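Side-chain contacts in DUF115 domain-containing protein (PDB 5MU5), which probably transfers sugars to flagellin as a Maf-family glycosyltransferase and is involved in the formation of bacterial flagella: residues Arg331-Val336 with Pro355-Leu360; Asp286-Ile291 with Ser307-Ala312; Tyr261-His266 with Glu534-Asp539. All blocks are in the same frame, centred on the assembly; numbering follows the deposited sequence.

Interaction 1 (Arg331-Val336 with Pro355-Leu360); sequences RALAAV and PRVRDL
Leu-360 reaches across to Ala-334 and Leu-333 and has the largest share of this contact, which lies in an α/β domain built on a largely parallel sheet, consistent with a Rossmann-like fold. Helix 327-340, home of Arg331-Val336, is the helix of the β-α-β crossover between strands 319-322 and 346-350; Pro355-Leu360 belongs to the next connection, between strands 346-350 and 363-367. The two successive connections meet side by side. With CG of Leu-360 anti to its own carbonyl carbon (chi1 -50°), the branched end points at the helix, and CD1 settles on the backbone: it lies 3.8 Å from Ala-334 N, so the methyl rests on the helix itself as well as on its side chains. The same CD1 is 4.0 Å from Leu-333 CB, while CD2 comes alongside, 4.2 Å from Ala-334 CB. The small side chain of Ala-334 is consistent with so close an approach. Cutting Leu-360 back to an alanine is likely to open a gap over Ala-334 and strip Leu-333 CB of its neighbour in the loop, with only the Val-357 contact still joining the two segments by apolar side chains. That contact lies deeper, where Leu-333 CD1 meets Val-357 CG1 at 4.2 Å, and both side chains also touch Leu-322 of the sheet. Toward the outer side the character changes to polar. Arg-331 and Arg-356 come near each other, but each has an acid of its own: Glu-654 forms a salt bridge with Arg-331, and Asp-354 with Arg-356. A water spans the two guanidinium groups, accepting from Arg-331 NH1 at 2.8 Å, in the plane of that group, and only weakly from Arg-356 NH1 at 3.3 Å.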
loop_
_atom_site.group_PDB
_atom_site.type_symbol
_atom_site.label_atom_id
_atom_site.label_comp_id
_atom_site.label_asym_id
_atom_site.label_seq_id
_atom_site.Cartn_x
_atom_site.Cartn_y
_atom_site.Cartn_z
ATOM N N ARG A 331 -5.899 -25.990 7.042
ATOM C CA ARG A 331 -5.845 -27.063 8.033
ATOM C C ARG A 331 -6.739 -26.729 9.220
ATOM O O ARG A 331 -7.371 -27.611 9.764
ATOM C CB ARG A 331 -4.414 -27.423 8.465
ATOM C CG ARG A 331 -3.652 -28.270 7.445
ATOM C CD ARG A 331 -2.277 -28.678 7.970
ATOM N NE ARG A 331 -1.387 -27.524 8.171
ATOM C CZ ARG A 331 -0.441 -27.109 7.319
ATOM N NH1 ARG A 331 -0.206 -27.751 6.169
ATOM N NH2 ARG A 331 0.285 -26.033 7.618
ATOM N N ALA A 332 -6.818 -25.460 9.592
ATOM C CA ALA A 332 -7.718 -25.034 10.681
ATOM C C ALA A 332 -9.191 -25.294 10.301
ATOM O O ALA A 332 -9.941 -25.902 11.060
ATOM C CB ALA A 332 -7.486 -23.563 11.021
ATOM N N LEU A 333 -9.581 -24.865 9.108
ATOM C CA LEU A 333 -10.924 -25.128 8.615
ATOM C C LEU A 333 -11.236 -26.600 8.538
ATOM O O LEU A 333 -12.329 -27.012 8.902
ATOM C CB LEU A 333 -11.132 -24.539 7.227
ATOM C CG LEU A 333 -11.751 -23.159 7.153
ATOM C CD1 LEU A 333 -11.898 -22.811 5.675
ATOM C CD2 LEU A 333 -13.104 -23.127 7.851
ATOM N N ALA A 334 -10.293 -27.383 8.027
ATOM C CA ALA A 334 -10.491 -28.831 7.900
ATOM C C ALA A 334 -10.744 -29.505 9.247
ATOM O O ALA A 334 -11.574 -30.398 9.341
ATOM C CB ALA A 334 -9.293 -29.482 7.210
ATOM N N ALA A 335 -10.010 -29.092 10.281
ATOM C CA ALA A 335 -10.192 -29.631 11.648
ATOM C C ALA A 335 -11.617 -29.374 12.171
ATOM O O ALA A 335 -12.218 -30.223 12.821
ATOM C CB ALA A 335 -9.158 -29.019 12.597
ATOM N N VAL A 336 -12.157 -28.198 11.871
ATOM C CA VAL A 336 -13.525 -27.860 12.269
ATOM C C VAL A 336 -14.537 -28.716 11.494
ATOM O O VAL A 336 -15.501 -29.193 12.071
ATOM C CB VAL A 336 -13.831 -26.369 12.057
ATOM C CG1 VAL A 336 -15.259 -26.075 12.451
ATOM C CG2 VAL A 336 -12.868 -25.488 12.849
ATOM N N PRO A 355 -6.632 -24.262 -2.690
ATOM C CA PRO A 355 -7.568 -25.035 -3.531
ATOM C C PRO A 355 -8.296 -26.167 -2.831
ATOM O O PRO A 355 -9.386 -26.527 -3.257
ATOM C CB PRO A 355 -6.672 -25.625 -4.618
ATOM C CG PRO A 355 -5.503 -24.726 -4.676
ATOM C CD PRO A 355 -5.287 -24.198 -3.286
ATOM N N ARG A 356 -7.701 -26.723 -1.778
ATOM C CA ARG A 356 -8.319 -27.833 -1.025
ATOM C C ARG A 356 -9.499 -27.401 -0.165
ATOM O O ARG A 356 -10.208 -28.239 0.381
ATOM C CB ARG A 356 -7.282 -28.511 -0.121
ATOM C CG ARG A 356 -6.158 -29.184 -0.885
ATOM C CD ARG A 356 -5.052 -29.599 0.049
ATOM N NE ARG A 356 -4.309 -28.446 0.538
ATOM C CZ ARG A 356 -3.210 -28.516 1.287
ATOM N NH1 ARG A 356 -2.720 -29.684 1.673
ATOM N NH2 ARG A 356 -2.596 -27.418 1.660
ATOM N N VAL A 357 -9.692 -26.095 -0.021
ATOM C CA VAL A 357 -10.810 -25.578 0.761
ATOM C C VAL A 357 -12.133 -25.995 0.133
ATOM O O VAL A 357 -13.099 -26.239 0.839
ATOM C CB VAL A 357 -10.748 -24.035 0.889
ATOM C CG1 VAL A 357 -11.984 -23.494 1.570
ATOM C CG2 VAL A 357 -9.523 -23.618 1.686
ATOM N N ARG A 358 -12.151 -26.086 -1.194
ATOM C CA ARG A 358 -13.338 -26.458 -1.945
ATOM C C ARG A 358 -13.925 -27.781 -1.471
ATOM O O ARG A 358 -15.137 -27.865 -1.229
ATOM C CB ARG A 358 -13.036 -26.524 -3.448
ATOM C CG ARG A 358 -14.297 -26.721 -4.282
ATOM C CD ARG A 358 -14.339 -25.779 -5.469
ATOM N NE ARG A 358 -13.689 -26.334 -6.650
ATOM C CZ ARG A 358 -12.980 -25.632 -7.530
ATOM N NH1 ARG A 358 -12.767 -24.328 -7.346
ATOM N NH2 ARG A 358 -12.443 -26.250 -8.579
ATOM N N ASP A 359 -13.058 -28.785 -1.320
ATOM C CA ASP A 359 -13.439 -30.133 -0.864
ATOM C C ASP A 359 -14.244 -30.157 0.435
ATOM O O ASP A 359 -15.055 -31.034 0.633
ATOM C CB ASP A 359 -12.203 -31.001 -0.608
ATOM C CG ASP A 359 -11.262 -31.096 -1.802
ATOM O OD1 ASP A 359 -11.699 -30.882 -2.953
ATOM O OD2 ASP A 359 -10.067 -31.401 -1.567
ATOM N N LEU A 360 -14.023 -29.200 1.324
ATOM C CA LEU A 360 -14.703 -29.202 2.616
ATOM C C LEU A 360 -16.134 -28.720 2.532
ATOM O O LEU A 360 -16.876 -28.812 3.509
ATOM C CB LEU A 360 -13.957 -28.304 3.602
ATOM C CG LEU A 360 -12.454 -28.551 3.717
ATOM C CD1 LEU A 360 -11.823 -27.486 4.604
ATOM C CD2 LEU A 360 -12.182 -29.954 4.237
HETATM O O HOH W 1 -1.563 -29.802 4.791
#

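Interaction 2 (Asp286-Ile291 with Ser307-Ala312); sequences DDIEVI and SRVLLA
Ile-288 holds CG1 anti to its carbonyl carbon (chi1 -78°), and a second turn (chi2 -67°) carries CD1 out to Val-309; in Val-309, CG1 sits between the backbone N and the carbonyl carbon (chi1 65°), which leaves CG2 anti to the N and facing the isoleucine. The two side chains cross at a slant, Ile-288 CD1 meeting Val-309 CG2 at 3.9 Å. This is helix-to-helix packing in the α/β domain with its parallel sheet, Rossmann-like as far as the topology goes: helix 284-294 links strands 275-278 and 299-303, and the short helix 307-312 follows in the next crossover, on the way from strand 299-303 to strand 319-322. Consecutive β-α-β units are thus joined through their helices. Ile-288 and Ile-291 sit one turn apart on the first helix and both turn toward the second, despite a kink in the backbone between them; Ile-291 N is bonded to Asp-287 O at 3.1 Å. Leu-310 answers from deeper in. It leaves its helix obliquely to the contact, yet its end bends back, and CD2 lies 4.4 Å from Ile-291 CG2, a looser touch than the outer pair makes. Toward Ile-288 the same methyl keeps a wider spacing, with Leu-310 CD2 at 4.8 Å from Ile-288 CD1. The pair formed by Ile-291 and Leu-310 is set against the sheet: Ile-291 also packs on Phe-412 of strand 408-412, and Leu-310 on Ile-300 and Ser-302 of strand 299-303. Val-309, by contrast, is only partly covered and marks the outer margin of the patch, while Ile-288 also touches Asn-313 just past the second helix. There the side amide ND2 of Asn-313 is hydrogen-bonded to the backbone O of Val-309.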
loop_
_atom_site.group_PDB
_atom_site.type_symbol
_atom_site.label_atom_id
_atom_site.label_comp_id
_atom_site.label_asym_id
_atom_site.label_seq_id
_atom_site.Cartn_x
_atom_site.Cartn_y
_atom_site.Cartn_z
ATOM N N ASP A 286 -21.365 -14.492 25.662
ATOM C CA ASP A 286 -22.525 -13.762 26.180
ATOM C C ASP A 286 -23.684 -13.752 25.193
ATOM O O ASP A 286 -24.827 -13.726 25.606
ATOM C CB ASP A 286 -22.175 -12.301 26.500
ATOM C CG ASP A 286 -21.240 -12.160 27.691
ATOM O OD1 ASP A 286 -21.296 -13.015 28.607
ATOM O OD2 ASP A 286 -20.450 -11.185 27.714
ATOM N N ASP A 287 -23.387 -13.777 23.896
ATOM C CA ASP A 287 -24.395 -13.577 22.857
ATOM C C ASP A 287 -24.813 -14.872 22.139
ATOM O O ASP A 287 -25.669 -14.842 21.277
ATOM C CB ASP A 287 -23.858 -12.587 21.813
ATOM C CG ASP A 287 -23.231 -11.333 22.435
ATOM O OD1 ASP A 287 -23.862 -10.712 23.322
ATOM O OD2 ASP A 287 -22.102 -10.958 22.020
ATOM N N ILE A 288 -24.215 -15.998 22.496
ATOM C CA ILE A 288 -24.485 -17.261 21.815
ATOM C C ILE A 288 -25.953 -17.624 21.820
ATOM O O ILE A 288 -26.474 -18.044 20.781
ATOM C CB ILE A 288 -23.657 -18.431 22.410
ATOM C CG1 ILE A 288 -22.223 -18.354 21.899
ATOM C CG2 ILE A 288 -24.213 -19.793 22.006
ATOM C CD1 ILE A 288 -22.079 -18.602 20.405
ATOM N N GLU A 289 -26.628 -17.455 22.954
ATOM C CA GLU A 289 -28.040 -17.836 23.017
ATOM C C GLU A 289 -28.918 -16.975 22.119
ATOM O O GLU A 289 -29.861 -17.475 21.529
ATOM C CB GLU A 289 -28.578 -17.870 24.461
ATOM C CG GLU A 289 -28.020 -19.025 25.309
ATOM C CD GLU A 289 -28.103 -20.408 24.624
ATOM O OE1 GLU A 289 -29.152 -20.742 24.009
ATOM O OE2 GLU A 289 -27.112 -21.177 24.697
ATOM N N VAL A 290 -28.591 -15.693 21.993
ATOM C CA VAL A 290 -29.372 -14.793 21.155
ATOM C C VAL A 290 -29.165 -15.126 19.678
ATOM O O VAL A 290 -30.093 -15.088 18.883
ATOM C CB VAL A 290 -29.029 -13.318 21.450
ATOM C CG1 VAL A 290 -29.728 -12.373 20.481
ATOM C CG2 VAL A 290 -29.438 -12.983 22.871
ATOM N N ILE A 291 -27.939 -15.450 19.313
ATOM C CA ILE A 291 -27.651 -15.815 17.939
ATOM C C ILE A 291 -28.426 -17.091 17.612
ATOM O O ILE A 291 -29.019 -17.219 16.542
ATOM C CB ILE A 291 -26.149 -16.073 17.726
ATOM C CG1 ILE A 291 -25.346 -14.792 17.958
ATOM C CG2 ILE A 291 -25.887 -16.568 16.312
ATOM C CD1 ILE A 291 -23.848 -15.003 18.004
ATOM N N SER A 307 -16.400 -20.197 13.132
ATOM C CA SER A 307 -17.242 -21.344 12.823
ATOM C C SER A 307 -17.250 -22.388 13.943
ATOM O O SER A 307 -18.288 -22.994 14.233
ATOM C CB SER A 307 -16.783 -21.978 11.504
ATOM O OG SER A 307 -15.416 -22.379 11.565
ATOM N N ARG A 308 -16.104 -22.553 14.592
ATOM C CA ARG A 308 -15.965 -23.513 15.681
ATOM C C ARG A 308 -16.998 -23.299 16.787
ATOM O O ARG A 308 -17.688 -24.237 17.174
ATOM C CB ARG A 308 -14.541 -23.462 16.255
ATOM C CG ARG A 308 -14.296 -24.463 17.349
ATOM C CD ARG A 308 -12.830 -24.509 17.780
ATOM N NE ARG A 308 -11.946 -25.206 16.829
ATOM C CZ ARG A 308 -11.922 -26.530 16.627
ATOM N NH1 ARG A 308 -12.758 -27.343 17.281
ATOM N NH2 ARG A 308 -11.070 -27.043 15.749
ATOM N N VAL A 309 -17.126 -22.067 17.273
ATOM C CA VAL A 309 -18.046 -21.769 18.373
ATOM C C VAL A 309 -19.517 -21.818 17.923
ATOM O O VAL A 309 -20.397 -22.250 18.667
ATOM C CB VAL A 309 -17.703 -20.430 19.090
ATOM C CG1 VAL A 309 -17.878 -19.213 18.184
ATOM C CG2 VAL A 309 -18.556 -20.285 20.353
ATOM N N LEU A 310 -19.785 -21.397 16.699
ATOM C CA LEU A 310 -21.130 -21.488 16.173
ATOM C C LEU A 310 -21.526 -22.956 16.075
ATOM O O LEU A 310 -22.555 -23.364 16.640
ATOM C CB LEU A 310 -21.242 -20.798 14.812
ATOM C CG LEU A 310 -20.928 -19.308 14.855
ATOM C CD1 LEU A 310 -20.772 -18.740 13.466
ATOM C CD2 LEU A 310 -22.002 -18.553 15.609
ATOM N N LEU A 311 -20.702 -23.755 15.400
ATOM C CA LEU A 311 -21.046 -25.160 15.189
ATOM C C LEU A 311 -21.121 -25.965 16.489
ATOM O O LEU A 311 -22.038 -26.749 16.655
ATOM C CB LEU A 311 -20.085 -25.821 14.200
ATOM C CG LEU A 311 -20.160 -25.275 12.778
ATOM C CD1 LEU A 311 -18.967 -25.754 11.959
ATOM C CD2 LEU A 311 -21.470 -25.656 12.096
ATOM N N ALA A 312 -20.184 -25.763 17.409
ATOM C CA ALA A 312 -20.233 -26.458 18.701
ATOM C C ALA A 312 -21.535 -26.162 19.458
ATOM O O ALA A 312 -21.983 -26.976 20.235
ATOM C CB ALA A 312 -19.028 -26.089 19.557
#

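Interaction 3 (Tyr261-His266 with Glu534-Asp539); sequences YSILQH and EELFHD
At one edge of the mixed sheet, the short strand 262-263 pairs in parallel with strand 363-367 and antiparallel with strand 530-531, the outermost strand on that side; helix 534-541 follows directly and lays one leucine back against strand 262-263, far earlier in the sequence. Leu-536 makes the contact. Its CG is anti to the backbone N (chi1 180°), which sends the branched end off the helix, and CD2 meets two residues that stand next but one to each other on Tyr261-His266. The hydroxyl end of Tyr-261 comes in at about a right angle to the leucine, with Tyr-261 OH 4.0 Å from Leu-536 CD2. Ile-263 is the looser partner, its CG1 at 4.4 Å from the same CD2. The tyrosine ring is flanked within its own segment by CD1 of Ile-263, which lies at the ring edge and in its plane. A weak hydrogen bond joins Tyr-261 OH to Met-256 O, and the side chain of Met-256, from helix 242-257, also touches Leu-536. All three contact side chains are buried. Ile-263 also packs on Phe-368 and Tyr-384. A late antiparallel strand added to an otherwise parallel sheet, followed by a helix packed back on the edge it extends, is consistent with a strand-helix unit closing one edge of a Rossmann-like α/β sheet.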
loop_
_atom_site.group_PDB
_atom_site.type_symbol
_atom_site.label_atom_id
_atom_site.label_comp_id
_atom_site.label_asym_id
_atom_site.label_seq_id
_atom_site.Cartn_x
_atom_site.Cartn_y
_atom_site.Cartn_z
ATOM N N TYR A 261 -18.001 -23.826 -9.153
ATOM C CA TYR A 261 -17.809 -22.734 -8.247
ATOM C C TYR A 261 -18.594 -21.611 -8.859
ATOM O O TYR A 261 -18.984 -21.689 -10.022
ATOM C CB TYR A 261 -16.334 -22.356 -8.078
ATOM C CG TYR A 261 -15.698 -21.816 -9.321
ATOM C CD1 TYR A 261 -15.783 -20.469 -9.638
ATOM C CD2 TYR A 261 -14.994 -22.653 -10.173
ATOM C CE1 TYR A 261 -15.181 -19.970 -10.778
ATOM C CE2 TYR A 261 -14.375 -22.162 -11.320
ATOM C CZ TYR A 261 -14.481 -20.821 -11.618
ATOM O OH TYR A 261 -13.892 -20.327 -12.757
ATOM N N SER A 262 -18.832 -20.584 -8.064
ATOM C CA SER A 262 -19.482 -19.382 -8.525
ATOM C C SER A 262 -18.643 -18.166 -8.138
ATOM O O SER A 262 -17.663 -18.285 -7.407
ATOM C CB SER A 262 -20.871 -19.278 -7.936
ATOM O OG SER A 262 -21.677 -20.371 -8.319
ATOM N N ILE A 263 -19.035 -17.013 -8.667
ATOM C CA ILE A 263 -18.311 -15.774 -8.525
ATOM C C ILE A 263 -19.219 -14.753 -7.889
ATOM O O ILE A 263 -20.359 -14.591 -8.323
ATOM C CB ILE A 263 -17.920 -15.203 -9.896
ATOM C CG1 ILE A 263 -17.099 -16.209 -10.696
ATOM C CG2 ILE A 263 -17.105 -13.935 -9.710
ATOM C CD1 ILE A 263 -15.852 -16.677 -9.968
ATOM N N LEU A 264 -18.712 -14.053 -6.883
ATOM C CA LEU A 264 -19.472 -13.022 -6.193
ATOM C C LEU A 264 -19.693 -11.775 -7.057
ATOM O O LEU A 264 -18.806 -11.328 -7.772
ATOM C CB LEU A 264 -18.770 -12.651 -4.904
ATOM C CG LEU A 264 -19.514 -11.684 -3.982
ATOM C CD1 LEU A 264 -19.118 -11.896 -2.525
ATOM C CD2 LEU A 264 -19.245 -10.237 -4.375
ATOM N N GLN A 265 -20.883 -11.200 -6.933
ATOM C CA GLN A 265 -21.305 -10.033 -7.716
ATOM C C GLN A 265 -21.986 -9.023 -6.781
ATOM O O GLN A 265 -22.650 -9.416 -5.841
ATOM C CB GLN A 265 -22.256 -10.512 -8.794
ATOM C CG GLN A 265 -22.491 -9.561 -9.924
ATOM C CD GLN A 265 -23.059 -10.269 -11.148
ATOM O OE1 GLN A 265 -22.769 -9.896 -12.279
ATOM N NE2 GLN A 265 -23.831 -11.312 -10.928
ATOM N N HIS A 266 -21.748 -7.731 -7.003
ATOM C CA HIS A 266 -22.373 -6.674 -6.226
ATOM C C HIS A 266 -23.811 -6.571 -6.626
ATOM O O HIS A 266 -24.133 -6.710 -7.781
ATOM C CB HIS A 266 -21.685 -5.335 -6.457
ATOM C CG HIS A 266 -20.361 -5.228 -5.775
ATOM N ND1 HIS A 266 -20.158 -4.436 -4.660
ATOM C CD2 HIS A 266 -19.185 -5.854 -6.010
ATOM C CE1 HIS A 266 -18.902 -4.560 -4.260
ATOM N NE2 HIS A 266 -18.293 -5.421 -5.054
ATOM N N GLU A 534 -15.227 -23.771 -17.123
ATOM C CA GLU A 534 -13.897 -23.806 -17.694
ATOM C C GLU A 534 -13.800 -22.720 -18.730
ATOM O O GLU A 534 -12.701 -22.320 -19.089
ATOM C CB GLU A 534 -13.627 -25.132 -18.375
ATOM C CG GLU A 534 -13.496 -26.291 -17.420
ATOM C CD GLU A 534 -13.447 -27.619 -18.144
ATOM O OE1 GLU A 534 -12.681 -27.743 -19.129
ATOM O OE2 GLU A 534 -14.173 -28.540 -17.713
ATOM N N GLU A 535 -14.951 -22.271 -19.236
ATOM C CA GLU A 535 -14.990 -21.191 -20.214
ATOM C C GLU A 535 -14.258 -19.992 -19.621
ATOM O O GLU A 535 -13.401 -19.386 -20.269
ATOM C CB GLU A 535 -16.430 -20.771 -20.567
ATOM C CG GLU A 535 -17.277 -21.793 -21.324
ATOM C CD GLU A 535 -17.902 -22.878 -20.449
ATOM O OE1 GLU A 535 -17.808 -22.824 -19.199
ATOM O OE2 GLU A 535 -18.508 -23.804 -21.028
ATOM N N LEU A 536 -14.591 -19.661 -18.376
ATOM C CA LEU A 536 -13.982 -18.516 -17.721
ATOM C C LEU A 536 -12.489 -18.723 -17.576
ATOM O O LEU A 536 -11.699 -17.844 -17.928
ATOM C CB LEU A 536 -14.603 -18.254 -16.355
ATOM C CG LEU A 536 -13.991 -17.058 -15.635
ATOM C CD1 LEU A 536 -13.953 -15.818 -16.528
ATOM C CD2 LEU A 536 -14.753 -16.794 -14.340
ATOM N N PHE A 537 -12.097 -19.892 -17.084
ATOM C CA PHE A 537 -10.686 -20.171 -16.954
ATOM C C PHE A 537 -9.925 -19.954 -18.272
ATOM O O PHE A 537 -8.910 -19.275 -18.290
ATOM C CB PHE A 537 -10.436 -21.581 -16.411
ATOM C CG PHE A 537 -9.002 -21.991 -16.479
ATOM C CD1 PHE A 537 -8.099 -21.579 -15.508
ATOM C CD2 PHE A 537 -8.538 -22.754 -17.549
ATOM C CE1 PHE A 537 -6.762 -21.932 -15.592
ATOM C CE2 PHE A 537 -7.203 -23.111 -17.638
ATOM C CZ PHE A 537 -6.314 -22.697 -16.656
ATOM N N HIS A 538 -10.408 -20.537 -19.359
ATOM C CA HIS A 538 -9.708 -20.446 -20.636
ATOM C C HIS A 538 -9.692 -19.033 -21.188
ATOM O O HIS A 538 -8.691 -18.600 -21.750
ATOM C CB HIS A 538 -10.297 -21.403 -21.671
ATOM C CG HIS A 538 -10.008 -22.835 -21.381
ATOM N ND1 HIS A 538 -8.723 -23.328 -21.301
ATOM C CD2 HIS A 538 -10.831 -23.886 -21.156
ATOM C CE1 HIS A 538 -8.768 -24.624 -21.039
ATOM N NE2 HIS A 538 -10.035 -24.986 -20.945
ATOM N N ASP A 539 -10.805 -18.328 -21.039
ATOM C CA ASP A 539 -10.882 -16.940 -21.447
ATOM C C ASP A 539 -9.758 -16.138 -20.796
ATOM O O ASP A 539 -9.036 -15.414 -21.481
ATOM C CB ASP A 539 -12.231 -16.343 -21.054
ATOM C CG ASP A 539 -12.342 -14.887 -21.428
ATOM O OD1 ASP A 539 -12.266 -14.571 -22.638
ATOM O OD2 ASP A 539 -12.495 -14.060 -20.511
#

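Overall arrangement
Interaction 3 spans the longest interval: its first segment comes before all the others and its second, Glu534-Asp539, after them, bracketing interactions 1 and 2. Within that interval interaction 2 is completed before interaction 1 begins. All three belong to the α/β domain of the ten-stranded mixed sheet, 1 and 2 among its connections and 3 at its edge. Interactions 1 and 2 have centres about 20 Å apart and touch through helix 327-340, where Val-336 packs on Leu-311. Interaction 1 touches interaction 3, whose centre is about 21 Å from its own, through Arg-358 and Tyr-261, whereas interactions 2 and 3 stay about 17 Å apart at their nearest atoms. Successive crossovers are thus joined laterally, and a helix some 270 residues later in the chain packs against the sheet's edge.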